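Local coordinates for protein ADP-ribosylating toxin CARDS (PDB 4TLV) that transfers the ADP-ribosyl group from NAD(+) to multiple target proteins in vitro and causes vacuolization in mammalian cells, as the main virulence factor of Mycoplasma pneumoniae, at residues Pro6-Tyr11 / Asn145-Trp150; Glu20-Gly25 / Tyr79-Arg84; Asp327-Gly330 / Ser334-Leu337; Val354-Ala359 / Gln472-Leu477. All coordinates share one frame; numbering follows the deposited sequence.

Interaction 1. Residues Pro6-Tyr11 / Asn145-Trp150; sequences PVRFVY and NVRSAW. With SO4 (sulfate ion), chain G.
Two arginines from the mono-ADP-ribosyltransferase domain, Arg-8 and Arg-147, bind one sulfate ion, probably from the crystallisation liquor, at the surface of the domain beside its antiparallel sheet, with the ring of Phe-9 packed against them. Arg-8 NE donates to sulfate O3 (2.7 Å) in an almost straight bond of 174°. Arg-8 NH2 reaches sulfate O1 at 2.9 Å, so the guanidinium meets the anion edge-on through two N-H groups. Arg-147 makes a second fork: NH1 shares O1 (2.9 Å) and NH2 takes O4. The shared anion probably offsets the closeness of the two guanidinium groups, Arg-8 NH2 lying 3.6 Å from Arg-147 NH1. Phe-9 provides the direct packing. Its rim atom CZ sits over the centre of one face of the Arg-147 guanidinium, 3.3 Å from CZ of that arginine, with the two planes 35° apart; sulfate O3 lies at the edge of the same ring. The Arg-147 chain runs out with CG anti to the backbone N (chi1 -177°) and then bends at chi3, which lays the guanidinium across the end of the ring. Arg-147 NE is held by a salt bridge to Glu-82, and Arg-8 NH2 has a second partner in Glu-187. Arg-147 and Ser-148 form a classic beta bulge opposite Glu-82, whose strand, 76-84, runs between strands 9-14 and 146-156; helix 18-24 packs on Val-146 and Ala-149.

Interaction 2. Residues Glu20-Gly25 / Tyr79-Arg84; sequences EIFEHG and YLYEIR
The Tyr-81 ring has Ile-21 over one face and Phe-22 at its edge, two consecutive residues of helix 18-24 that pack against strand 76-84 in the antiparallel sheet of the mono-ADP-ribosyltransferase domain. The face contact is a CH-pi interaction: Ile-21 CG2 stands 4.0 Å from the centroid of the Tyr-81 ring, 20° off the normal and shifted toward the rim on the CE1 side. The other branch of Ile-21 follows the ring outward, with CG1 3.5 Å from Tyr-81 CZ. The torsion of Ile-21 explains this division, since CG1 lies anti to the carbonyl carbon (chi1 -57°) and CG2 anti to the backbone N, so both branches lie on the same face, CG2 over the CE1 and CD1 side, CG1 over CZ and the hydroxyl. Phe-22 comes in at the ring edge, its CE1 4.0 Å from Tyr-81 CE1 and close to the tyrosine plane. All three side chains are buried, and no hydrogen bond joins the two segments, so the helix is held to the strand here by apolar packing. Phe-26 adds an edge-to-face ring contact with Tyr-81, and Phe-22 also touches Ala-149 of strand 146-156. The helix ends just beyond the contact, where Gly-25 N donates to Ile-21 O (2.8 Å) and Gly-25 then leaves helical geometry with positive phi. The buried phenol is satisfied by the main chain ahead of the helix: Tyr-81 OH hydrogen-bonds to Arg-16 O, and its oxygen also lies 3.3 Å from Ile-21 CG1.

Interaction 3. Residues Asp327-Gly330 / Ser334-Leu337; sequences DLTG and SLSL
The chain turns back on itself between 327-330 and 334-337, bringing Leu-328 CA within 4.9 Å of Ser-334 CA, yet no direct hydrogen bond joins the two segments. A water connects the backbones instead, lying 2.8 Å from Asp-327 O and accepting from Leu-335 N (2.8 Å). Leu-328 reaches across with one methyl, CD2, which lies 3.7 Å from Ser-334 N and 3.8 Å from Ser-334 CB, packing alongside the start of the returning chain. Thr-329 meets Leu-335 methyl to methyl, CG2 to CD1 at 3.8 Å, the two side chains crossing at about a right angle. Thr-329 chi1 (70°) sends the methyl anti to the carbonyl carbon, beside the backbone N, and places OG1 between the backbone N and the carbonyl carbon, where it hydrogen-bonds to Asn-488 O of the D3 domain and to Ala-331 N. One residue thus offers its methyl to Leu-335 and its hydroxyl to another domain. Ser-334 OG hydrogen-bonds to Ser-355 OG. The side chain of Leu-335 touches Leu-352 of strand 348-354, while its backbone pairs with Leu-325. This is the water-bridged loop of a beta hairpin formed by strands 323-325 and 335-340 in the D2 beta-trefoil.

Interaction 4. Residues Val354-Ala359 / Gln472-Leu477; sequences VSAVNA and QIFYDL
This is a buried, apolar contact between two beta-trefoil domains, setting the end of strand 348-354 and the loop after it in D2 against strand 473-476 and the residue following it in D3. Phe-474 is central to it. Val-354 CG1 lies over one face of the ring in a CH-pi contact, 3.8 Å from the centroid and 28° off the normal, displaced toward the CZ end; Val-354 CG1 is 3.4 Å from Phe-474 CZ. Chi1 of Val-354 (172°) sets CG1 anti to the backbone N and so over the ring. Ala-356 takes a different position on the same phenylalanine: its CB comes to the ring edge, 4.2 Å from Phe-474 CE2. Farther along, Val-357 CG2 meets Leu-477 CD1 at 4.4 Å, a looser pairing beyond the ring. Ala-356 to Ala-359 form a type I beta turn. No hydrogen bond links the two segments, though backbone bonding joins the domains close by, between Val-357 and Phe-441. The Gln-362 side chain hydrogen-bonds to Val-354 O and Ala-356 N. On the D3 side, Val-485 of strand 481-485 touches Val-354 and Phe-474, and Val-442 of strand 441-443 packs on Val-357 and Leu-477, so both neighbours of strand 473-476 also touch this contact.

In the fold
Interactions 1 and 2 belong to the mono-ADP-ribosyltransferase domain, with centres about 9 Å apart, interaction 2 being nested along the chain within the loop closed by interaction 1. Strand 76-84 of interaction 2 lies between the two strands of interaction 1, and a backbone hydrogen bond joins them, Asn-145 O to Arg-84 N at 2.8 Å. Interactions 3 and 4, centres about 12 Å apart, meet through Ser-355, whose OG is 2.7 Å from Ser-336 OG. That serine contact ties the D2 hairpin to the D2-D3 interface. The two pairs lie in different domains: the centres of interactions 1 and 4 are about 28 Å apart, and their nearest atoms about 12 Å.

Interaction 1. Residues Pro6-Tyr11 / Asn145-Trp150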
loop_
_atom_site.group_PDB
_atom_site.type_symbol
_atom_site.label_atom_id
_atom_site.label_comp_id
_atom_site.label_asym_id
_atom_site.label_seq_id
_atom_site.Cartn_x
_atom_site.Cartn_y
_atom_site.Cartn_z
ATOM N N PRO A 6 2.456 15.425 8.517
ATOM C CA PRO A 6 1.094 15.023 8.859
ATOM C C PRO A 6 0.385 14.487 7.621
ATOM O O PRO A 6 0.874 14.648 6.502
ATOM C CB PRO A 6 0.459 16.351 9.267
ATOM C CG PRO A 6 1.117 17.336 8.333
ATOM C CD PRO A 6 2.559 16.871 8.242
ATOM N N VAL A 7 -0.752 13.838 7.816
ATOM C CA VAL A 7 -1.650 13.593 6.705
ATOM C C VAL A 7 -2.611 14.777 6.666
ATOM O O VAL A 7 -3.463 14.940 7.540
ATOM C CB VAL A 7 -2.378 12.242 6.866
ATOM C CG1 VAL A 7 -3.525 12.147 5.918
ATOM C CG2 VAL A 7 -1.390 11.091 6.626
ATOM N N ARG A 8 -2.445 15.631 5.664
ATOM C CA ARG A 8 -3.168 16.892 5.635
ATOM C C ARG A 8 -4.454 16.775 4.817
ATOM O O ARG A 8 -5.510 17.257 5.224
ATOM C CB ARG A 8 -2.252 18.002 5.084
ATOM C CG ARG A 8 -2.930 19.342 4.870
ATOM C CD ARG A 8 -1.878 20.453 4.653
ATOM N NE ARG A 8 -2.350 21.510 3.758
ATOM C CZ ARG A 8 -3.333 22.357 4.042
ATOM N NH1 ARG A 8 -3.978 22.288 5.206
ATOM N NH2 ARG A 8 -3.674 23.282 3.153
ATOM N N PHE A 9 -4.359 16.134 3.660
ATOM C CA PHE A 9 -5.542 15.917 2.826
ATOM C C PHE A 9 -5.786 14.439 2.579
ATOM O O PHE A 9 -4.838 13.642 2.441
ATOM C CB PHE A 9 -5.401 16.651 1.480
ATOM C CG PHE A 9 -5.512 18.149 1.595
ATOM C CD1 PHE A 9 -6.719 18.736 1.920
ATOM C CD2 PHE A 9 -4.403 18.970 1.377
ATOM C CE1 PHE A 9 -6.844 20.116 2.044
ATOM C CE2 PHE A 9 -4.519 20.355 1.496
ATOM C CZ PHE A 9 -5.734 20.928 1.821
ATOM N N VAL A 10 -7.058 14.079 2.535
ATOM C CA VAL A 10 -7.477 12.759 2.093
ATOM C C VAL A 10 -8.458 12.967 0.933
ATOM O O VAL A 10 -8.813 14.105 0.629
ATOM C CB VAL A 10 -8.109 11.923 3.235
ATOM C CG1 VAL A 10 -7.055 11.562 4.288
ATOM C CG2 VAL A 10 -9.289 12.640 3.885
ATOM N N TYR A 11 -8.888 11.885 0.289
ATOM C CA TYR A 11 -9.658 11.988 -0.965
ATOM C C TYR A 11 -10.788 10.993 -0.994
ATOM O O TYR A 11 -10.677 9.892 -0.447
ATOM C CB TYR A 11 -8.748 11.719 -2.171
ATOM C CG TYR A 11 -7.620 12.692 -2.189
ATOM C CD1 TYR A 11 -7.758 13.913 -2.830
ATOM C CD2 TYR A 11 -6.432 12.424 -1.506
ATOM C CE1 TYR A 11 -6.744 14.839 -2.812
ATOM C CE2 TYR A 11 -5.408 13.367 -1.474
ATOM C CZ TYR A 11 -5.582 14.571 -2.136
ATOM O OH TYR A 11 -4.581 15.520 -2.133
ATOM N N ASN A 145 -14.454 21.202 5.730
ATOM C CA ASN A 145 -13.260 20.387 5.468
ATOM C C ASN A 145 -12.986 20.187 3.968
ATOM O O ASN A 145 -11.879 19.817 3.586
ATOM C CB ASN A 145 -13.378 18.984 6.108
ATOM C CG ASN A 145 -13.245 19.006 7.622
ATOM O OD1 ASN A 145 -14.219 19.608 8.300
ATOM N ND2 ASN A 145 -12.279 18.461 8.179
ATOM N N VAL A 146 -13.996 20.393 3.126
ATOM C CA VAL A 146 -13.880 20.000 1.718
ATOM C C VAL A 146 -13.308 21.157 0.902
ATOM O O VAL A 146 -13.946 22.210 0.763
ATOM C CB VAL A 146 -15.241 19.548 1.136
ATOM C CG1 VAL A 146 -15.079 19.054 -0.308
ATOM C CG2 VAL A 146 -15.852 18.443 1.997
ATOM N N ARG A 147 -12.088 20.991 0.407
ATOM C CA ARG A 147 -11.420 22.105 -0.251
ATOM C C ARG A 147 -11.735 22.200 -1.734
ATOM O O ARG A 147 -11.975 23.296 -2.243
ATOM C CB ARG A 147 -9.900 22.063 -0.056
ATOM C CG ARG A 147 -9.183 23.281 -0.690
ATOM C CD ARG A 147 -7.737 23.444 -0.209
ATOM N NE ARG A 147 -6.818 22.560 -0.934
ATOM C CZ ARG A 147 -5.498 22.689 -0.908
ATOM N NH1 ARG A 147 -4.937 23.669 -0.194
ATOM N NH2 ARG A 147 -4.736 21.855 -1.596
ATOM N N SER A 148 -11.715 21.060 -2.426
ATOM C CA SER A 148 -11.769 21.063 -3.896
ATOM C C SER A 148 -12.518 19.856 -4.435
ATOM O O SER A 148 -12.722 18.869 -3.725
ATOM C CB SER A 148 -10.349 21.039 -4.480
ATOM O OG SER A 148 -9.522 22.018 -3.871
ATOM N N ALA A 149 -12.901 19.929 -5.707
ATOM C CA ALA A 149 -13.462 18.781 -6.414
ATOM C C ALA A 149 -13.005 18.789 -7.871
ATOM O O ALA A 149 -12.738 19.856 -8.424
ATOM C CB ALA A 149 -14.964 18.805 -6.345
ATOM N N TRP A 150 -12.891 17.595 -8.466
ATOM C CA TRP A 150 -12.639 17.433 -9.901
ATOM C C TRP A 150 -13.655 16.455 -10.460
ATOM O O TRP A 150 -13.975 15.456 -9.821
ATOM C CB TRP A 150 -11.264 16.813 -10.178
ATOM C CG TRP A 150 -10.105 17.608 -9.751
ATOM C CD1 TRP A 150 -9.323 18.404 -10.534
ATOM C CD2 TRP A 150 -9.568 17.689 -8.431
ATOM N NE1 TRP A 150 -8.326 18.976 -9.781
ATOM C CE2 TRP A 150 -8.456 18.550 -8.484
ATOM C CE3 TRP A 150 -9.912 17.102 -7.207
ATOM C CZ2 TRP A 150 -7.688 18.849 -7.362
ATOM C CZ3 TRP A 150 -9.154 17.403 -6.094
ATOM C CH2 TRP A 150 -8.054 18.269 -6.179
HETATM S S SO4 G . -1.286 22.569 0.227
HETATM O O1 SO4 G . -2.154 23.657 0.670
HETATM O O2 SO4 G . 0.061 23.066 -0.108
HETATM O O3 SO4 G . -1.164 21.601 1.312
HETATM O O4 SO4 G . -1.873 21.939 -0.972
#

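Interaction 2. Residues Glu20-Gly25 / Tyr79-Arg84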
loop_
_atom_site.group_PDB
_atom_site.type_symbol
_atom_site.label_atom_id
_atom_site.label_comp_id
_atom_site.label_asym_id
_atom_site.label_seq_id
_atom_site.Cartn_x
_atom_site.Cartn_y
_atom_site.Cartn_z
ATOM N N GLU A 20 -23.945 19.993 -3.831
ATOM C CA GLU A 20 -24.422 19.399 -2.582
ATOM C C GLU A 20 -23.318 19.260 -1.519
ATOM O O GLU A 20 -23.487 19.667 -0.371
ATOM C CB GLU A 20 -25.030 18.027 -2.844
ATOM C CG GLU A 20 -25.673 17.419 -1.607
ATOM C CD GLU A 20 -26.186 16.004 -1.850
ATOM O OE1 GLU A 20 -26.343 15.602 -3.031
ATOM O OE2 GLU A 20 -26.435 15.297 -0.853
ATOM N N ILE A 21 -22.199 18.660 -1.908
ATOM C CA ILE A 21 -21.108 18.375 -0.973
ATOM C C ILE A 21 -20.463 19.642 -0.410
ATOM O O ILE A 21 -20.174 19.716 0.782
ATOM C CB ILE A 21 -20.019 17.509 -1.641
ATOM C CG1 ILE A 21 -20.618 16.191 -2.171
ATOM C CG2 ILE A 21 -18.838 17.265 -0.672
ATOM C CD1 ILE A 21 -21.365 15.373 -1.116
ATOM N N PHE A 22 -20.220 20.630 -1.272
ATOM C CA PHE A 22 -19.599 21.887 -0.850
ATOM C C PHE A 22 -20.450 22.584 0.203
ATOM O O PHE A 22 -19.938 23.343 1.016
ATOM C CB PHE A 22 -19.353 22.843 -2.033
ATOM C CG PHE A 22 -18.150 22.488 -2.887
ATOM C CD1 PHE A 22 -17.401 21.343 -2.641
ATOM C CD2 PHE A 22 -17.777 23.310 -3.948
ATOM C CE1 PHE A 22 -16.282 21.027 -3.436
ATOM C CE2 PHE A 22 -16.687 23.009 -4.747
ATOM C CZ PHE A 22 -15.928 21.863 -4.495
ATOM N N GLU A 23 -21.748 22.304 0.189
ATOM C CA GLU A 23 -22.670 22.933 1.125
ATOM C C GLU A 23 -22.923 22.101 2.385
ATOM O O GLU A 23 -23.061 22.649 3.476
ATOM C CB GLU A 23 -24.004 23.235 0.435
ATOM C CG GLU A 23 -25.113 23.539 1.429
ATOM C CD GLU A 23 -26.173 24.450 0.864
ATOM O OE1 GLU A 23 -26.540 24.276 -0.319
ATOM O OE2 GLU A 23 -26.640 25.341 1.609
ATOM N N HIS A 24 -22.977 20.781 2.232
ATOM C CA HIS A 24 -23.396 19.907 3.324
ATOM C C HIS A 24 -22.342 18.947 3.877
ATOM O O HIS A 24 -22.600 18.291 4.878
ATOM C CB HIS A 24 -24.607 19.080 2.899
ATOM C CG HIS A 24 -25.788 19.910 2.519
ATOM N ND1 HIS A 24 -26.551 20.582 3.449
ATOM C CD2 HIS A 24 -26.332 20.187 1.312
ATOM C CE1 HIS A 24 -27.517 21.239 2.829
ATOM N NE2 HIS A 24 -27.407 21.014 1.532
ATOM N N GLY A 25 -21.186 18.839 3.225
ATOM C CA GLY A 25 -20.203 17.838 3.625
ATOM C C GLY A 25 -20.679 16.425 3.307
ATOM O O GLY A 25 -21.473 16.225 2.387
ATOM N N TYR A 79 -17.287 12.597 -8.848
ATOM C CA TYR A 79 -16.409 13.685 -8.439
ATOM C C TYR A 79 -15.375 13.212 -7.448
ATOM O O TYR A 79 -15.685 12.435 -6.556
ATOM C CB TYR A 79 -17.207 14.829 -7.835
ATOM C CG TYR A 79 -18.139 15.423 -8.850
ATOM C CD1 TYR A 79 -17.700 16.410 -9.716
ATOM C CD2 TYR A 79 -19.437 14.952 -8.982
ATOM C CE1 TYR A 79 -18.536 16.945 -10.669
ATOM C CE2 TYR A 79 -20.282 15.470 -9.941
ATOM C CZ TYR A 79 -19.825 16.471 -10.778
ATOM O OH TYR A 79 -20.667 17.002 -11.731
ATOM N N LEU A 80 -14.147 13.674 -7.629
ATOM C CA LEU A 80 -13.086 13.420 -6.662
ATOM C C LEU A 80 -13.038 14.616 -5.740
ATOM O O LEU A 80 -12.873 15.745 -6.199
ATOM C CB LEU A 80 -11.750 13.284 -7.371
ATOM C CG LEU A 80 -10.498 13.237 -6.485
ATOM C CD1 LEU A 80 -10.456 11.917 -5.713
ATOM C CD2 LEU A 80 -9.272 13.386 -7.353
ATOM N N TYR A 81 -13.193 14.371 -4.442
ATOM C CA TYR A 81 -13.119 15.439 -3.458
ATOM C C TYR A 81 -11.834 15.397 -2.651
ATOM O O TYR A 81 -11.411 14.330 -2.195
ATOM C CB TYR A 81 -14.294 15.336 -2.501
ATOM C CG TYR A 81 -15.591 15.620 -3.186
ATOM C CD1 TYR A 81 -15.987 16.932 -3.431
ATOM C CD2 TYR A 81 -16.417 14.592 -3.616
ATOM C CE1 TYR A 81 -17.177 17.205 -4.067
ATOM C CE2 TYR A 81 -17.610 14.861 -4.268
ATOM C CZ TYR A 81 -17.984 16.167 -4.481
ATOM O OH TYR A 81 -19.165 16.458 -5.123
ATOM N N GLU A 82 -11.244 16.573 -2.463
ATOM C CA GLU A 82 -10.058 16.745 -1.638
ATOM C C GLU A 82 -10.507 17.321 -0.299
ATOM O O GLU A 82 -11.154 18.367 -0.261
ATOM C CB GLU A 82 -9.101 17.714 -2.327
ATOM C CG GLU A 82 -7.879 18.069 -1.501
ATOM C CD GLU A 82 -6.991 19.077 -2.220
ATOM O OE1 GLU A 82 -7.418 20.230 -2.376
ATOM O OE2 GLU A 82 -5.887 18.700 -2.634
ATOM N N ILE A 83 -10.164 16.639 0.796
ATOM C CA ILE A 83 -10.753 16.902 2.102
ATOM C C ILE A 83 -9.648 17.084 3.142
ATOM O O ILE A 83 -8.818 16.191 3.321
ATOM C CB ILE A 83 -11.632 15.695 2.540
ATOM C CG1 ILE A 83 -12.695 15.363 1.480
ATOM C CG2 ILE A 83 -12.241 15.921 3.924
ATOM C CD1 ILE A 83 -13.320 13.961 1.635
ATOM N N ARG A 84 -9.641 18.228 3.829
ATOM C CA ARG A 84 -8.659 18.470 4.876
ATOM C C ARG A 84 -8.980 17.550 6.038
ATOM O O ARG A 84 -10.106 17.527 6.522
ATOM C CB ARG A 84 -8.659 19.941 5.351
ATOM C CG ARG A 84 -7.691 20.244 6.495
ATOM C CD ARG A 84 -7.717 21.750 6.922
ATOM N NE ARG A 84 -9.081 22.283 6.917
ATOM C CZ ARG A 84 -9.989 22.041 7.859
ATOM N NH1 ARG A 84 -9.678 21.296 8.923
ATOM N NH2 ARG A 84 -11.215 22.537 7.734
#

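Interaction 3. Residues Asp327-Gly330 / Ser334-Leu337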
loop_
_atom_site.group_PDB
_atom_site.type_symbol
_atom_site.label_atom_id
_atom_site.label_comp_id
_atom_site.label_asym_id
_atom_site.label_seq_id
_atom_site.Cartn_x
_atom_site.Cartn_y
_atom_site.Cartn_z
ATOM N N ASP A 327 7.871 -12.796 -12.168
ATOM C CA ASP A 327 8.336 -13.958 -11.395
ATOM C C ASP A 327 9.096 -13.580 -10.123
ATOM O O ASP A 327 9.837 -12.593 -10.085
ATOM C CB ASP A 327 9.216 -14.886 -12.240
ATOM C CG ASP A 327 8.453 -15.526 -13.392
ATOM O OD1 ASP A 327 7.441 -16.211 -13.135
ATOM O OD2 ASP A 327 8.869 -15.328 -14.549
ATOM N N LEU A 328 8.920 -14.394 -9.092
ATOM C CA LEU A 328 9.727 -14.293 -7.875
ATOM C C LEU A 328 11.136 -14.804 -8.116
ATOM O O LEU A 328 11.355 -15.669 -8.969
ATOM C CB LEU A 328 9.086 -15.137 -6.767
ATOM C CG LEU A 328 7.649 -14.745 -6.417
ATOM C CD1 LEU A 328 7.113 -15.627 -5.283
ATOM C CD2 LEU A 328 7.588 -13.262 -6.002
ATOM N N THR A 329 12.097 -14.308 -7.340
ATOM C CA THR A 329 13.455 -14.829 -7.418
ATOM C C THR A 329 13.521 -16.156 -6.692
ATOM O O THR A 329 12.511 -16.642 -6.169
ATOM C CB THR A 329 14.473 -13.894 -6.749
ATOM O OG1 THR A 329 14.266 -13.930 -5.333
ATOM C CG2 THR A 329 14.301 -12.467 -7.242
ATOM N N GLY A 330 14.722 -16.737 -6.654
ATOM C CA GLY A 330 14.926 -18.031 -6.029
ATOM C C GLY A 330 14.666 -18.000 -4.533
ATOM O O GLY A 330 14.332 -19.022 -3.930
ATOM N N SER A 334 9.762 -10.574 -4.607
ATOM C CA SER A 334 9.237 -9.896 -5.781
ATOM C C SER A 334 10.061 -8.628 -5.963
ATOM O O SER A 334 10.519 -8.046 -4.981
ATOM C CB SER A 334 7.772 -9.530 -5.519
ATOM O OG SER A 334 7.257 -8.696 -6.539
ATOM N N LEU A 335 10.277 -8.226 -7.215
ATOM C CA LEU A 335 11.028 -7.012 -7.530
ATOM C C LEU A 335 10.186 -5.997 -8.307
ATOM O O LEU A 335 9.400 -6.379 -9.174
ATOM C CB LEU A 335 12.268 -7.368 -8.350
ATOM C CG LEU A 335 13.275 -8.288 -7.642
ATOM C CD1 LEU A 335 14.218 -8.943 -8.676
ATOM C CD2 LEU A 335 14.052 -7.525 -6.558
ATOM N N SER A 336 10.377 -4.713 -7.997
ATOM C CA SER A 336 9.599 -3.610 -8.573
ATOM C C SER A 336 10.524 -2.519 -9.106
ATOM O O SER A 336 11.618 -2.317 -8.577
ATOM C CB SER A 336 8.701 -2.981 -7.492
ATOM O OG SER A 336 7.656 -3.856 -7.122
ATOM N N LEU A 337 10.081 -1.835 -10.159
ATOM C CA LEU A 337 10.757 -0.650 -10.670
ATOM C C LEU A 337 10.813 0.406 -9.586
ATOM O O LEU A 337 9.798 0.715 -8.950
ATOM C CB LEU A 337 10.008 -0.093 -11.887
ATOM C CG LEU A 337 10.472 -0.650 -13.237
ATOM C CD1 LEU A 337 10.394 -2.157 -13.317
ATOM C CD2 LEU A 337 9.696 0.010 -14.387
HETATM O O HOH W 1 9.361 -10.009 -9.122
#

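Interaction 4. Residues Val354-Ala359 / Gln472-Leu477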
loop_
_atom_site.group_PDB
_atom_site.type_symbol
_atom_site.label_atom_id
_atom_site.label_comp_id
_atom_site.label_asym_id
_atom_site.label_seq_id
_atom_site.Cartn_x
_atom_site.Cartn_y
_atom_site.Cartn_z
ATOM N N VAL A 354 13.431 -4.682 -3.940
ATOM C CA VAL A 354 12.425 -5.561 -3.344
ATOM C C VAL A 354 11.072 -4.837 -3.253
ATOM O O VAL A 354 10.985 -3.737 -2.702
ATOM C CB VAL A 354 12.880 -6.051 -1.957
ATOM C CG1 VAL A 354 11.754 -6.809 -1.223
ATOM C CG2 VAL A 354 14.092 -6.958 -2.106
ATOM N N SER A 355 10.025 -5.454 -3.799
ATOM C CA SER A 355 8.686 -4.840 -3.791
ATOM C C SER A 355 8.228 -4.559 -2.371
ATOM O O SER A 355 8.238 -5.451 -1.534
ATOM C CB SER A 355 7.661 -5.773 -4.468
ATOM O OG SER A 355 8.098 -6.186 -5.752
ATOM N N ALA A 356 7.803 -3.327 -2.098
ATOM C CA ALA A 356 7.424 -2.924 -0.747
ATOM C C ALA A 356 6.194 -2.054 -0.849
ATOM O O ALA A 356 6.163 -1.128 -1.658
ATOM C CB ALA A 356 8.544 -2.117 -0.103
ATOM N N VAL A 357 5.198 -2.319 -0.013
ATOM C CA VAL A 357 3.922 -1.624 -0.155
ATOM C C VAL A 357 3.992 -0.171 0.279
ATOM O O VAL A 357 3.128 0.621 -0.086
ATOM C CB VAL A 357 2.783 -2.336 0.593
ATOM C CG1 VAL A 357 2.552 -3.722 0.002
ATOM C CG2 VAL A 357 3.085 -2.418 2.089
ATOM N N ASN A 358 5.010 0.173 1.068
ATOM C CA ASN A 358 5.130 1.519 1.597
ATOM C C ASN A 358 6.225 2.349 0.941
ATOM O O ASN A 358 6.506 3.443 1.392
ATOM C CB ASN A 358 5.346 1.498 3.122
ATOM C CG ASN A 358 6.572 0.679 3.530
ATOM O OD1 ASN A 358 6.904 -0.324 2.893
ATOM N ND2 ASN A 358 7.249 1.107 4.601
ATOM N N ALA A 359 6.848 1.840 -0.113
ATOM C CA ALA A 359 7.962 2.571 -0.734
ATOM C C ALA A 359 7.454 3.561 -1.782
ATOM O O ALA A 359 7.029 3.158 -2.874
ATOM C CB ALA A 359 8.953 1.583 -1.360
ATOM N N GLN A 472 15.929 -3.290 2.927
ATOM C CA GLN A 472 16.695 -4.396 3.511
ATOM C C GLN A 472 15.934 -5.271 4.511
ATOM O O GLN A 472 16.019 -6.499 4.476
ATOM C CB GLN A 472 17.963 -3.858 4.191
ATOM C CG GLN A 472 18.912 -4.975 4.581
ATOM C CD GLN A 472 20.223 -4.459 5.083
ATOM O OE1 GLN A 472 21.205 -4.386 4.345
ATOM N NE2 GLN A 472 20.248 -4.081 6.343
ATOM N N ILE A 473 15.199 -4.636 5.414
ATOM C CA ILE A 473 14.501 -5.367 6.455
ATOM C C ILE A 473 13.019 -5.135 6.290
ATOM O O ILE A 473 12.564 -3.989 6.257
ATOM C CB ILE A 473 14.965 -4.915 7.870
ATOM C CG1 ILE A 473 16.498 -4.963 7.941
ATOM C CG2 ILE A 473 14.309 -5.786 8.927
ATOM C CD1 ILE A 473 17.103 -4.808 9.337
ATOM N N PHE A 474 12.282 -6.229 6.191
ATOM C CA PHE A 474 10.882 -6.204 5.797
ATOM C C PHE A 474 10.003 -6.988 6.738
ATOM O O PHE A 474 10.460 -7.875 7.456
ATOM C CB PHE A 474 10.727 -6.836 4.412
ATOM C CG PHE A 474 11.464 -6.111 3.328
ATOM C CD1 PHE A 474 12.790 -6.419 3.058
ATOM C CD2 PHE A 474 10.833 -5.134 2.568
ATOM C CE1 PHE A 474 13.479 -5.776 2.053
ATOM C CE2 PHE A 474 11.525 -4.481 1.555
ATOM C CZ PHE A 474 12.856 -4.817 1.297
ATOM N N TYR A 475 8.717 -6.653 6.715
ATOM C CA TYR A 475 7.718 -7.408 7.445
ATOM C C TYR A 475 6.706 -7.923 6.436
ATOM O O TYR A 475 6.160 -7.140 5.659
ATOM C CB TYR A 475 7.057 -6.474 8.447
ATOM C CG TYR A 475 6.036 -7.092 9.384
ATOM C CD1 TYR A 475 6.427 -7.875 10.462
ATOM C CD2 TYR A 475 4.690 -6.821 9.238
ATOM C CE1 TYR A 475 5.486 -8.403 11.354
ATOM C CE2 TYR A 475 3.747 -7.333 10.122
ATOM C CZ TYR A 475 4.150 -8.125 11.182
ATOM O OH TYR A 475 3.193 -8.613 12.056
ATOM N N ASP A 476 6.488 -9.235 6.413
ATOM C CA ASP A 476 5.526 -9.826 5.480
ATOM C C ASP A 476 4.143 -9.806 6.099
ATOM O O ASP A 476 3.875 -10.548 7.036
ATOM C CB ASP A 476 5.888 -11.266 5.135
ATOM C CG ASP A 476 4.808 -11.938 4.312
ATOM O OD1 ASP A 476 4.096 -11.225 3.559
ATOM O OD2 ASP A 476 4.641 -13.162 4.448
ATOM N N LEU A 477 3.260 -8.961 5.575
ATOM C CA LEU A 477 1.918 -8.834 6.150
ATOM C C LEU A 477 1.081 -10.105 6.027
ATOM O O LEU A 477 0.115 -10.276 6.765
ATOM C CB LEU A 477 1.176 -7.666 5.497
ATOM C CG LEU A 477 1.725 -6.282 5.849
ATOM C CD1 LEU A 477 1.137 -5.234 4.887
ATOM C CD2 LEU A 477 1.446 -5.913 7.329
#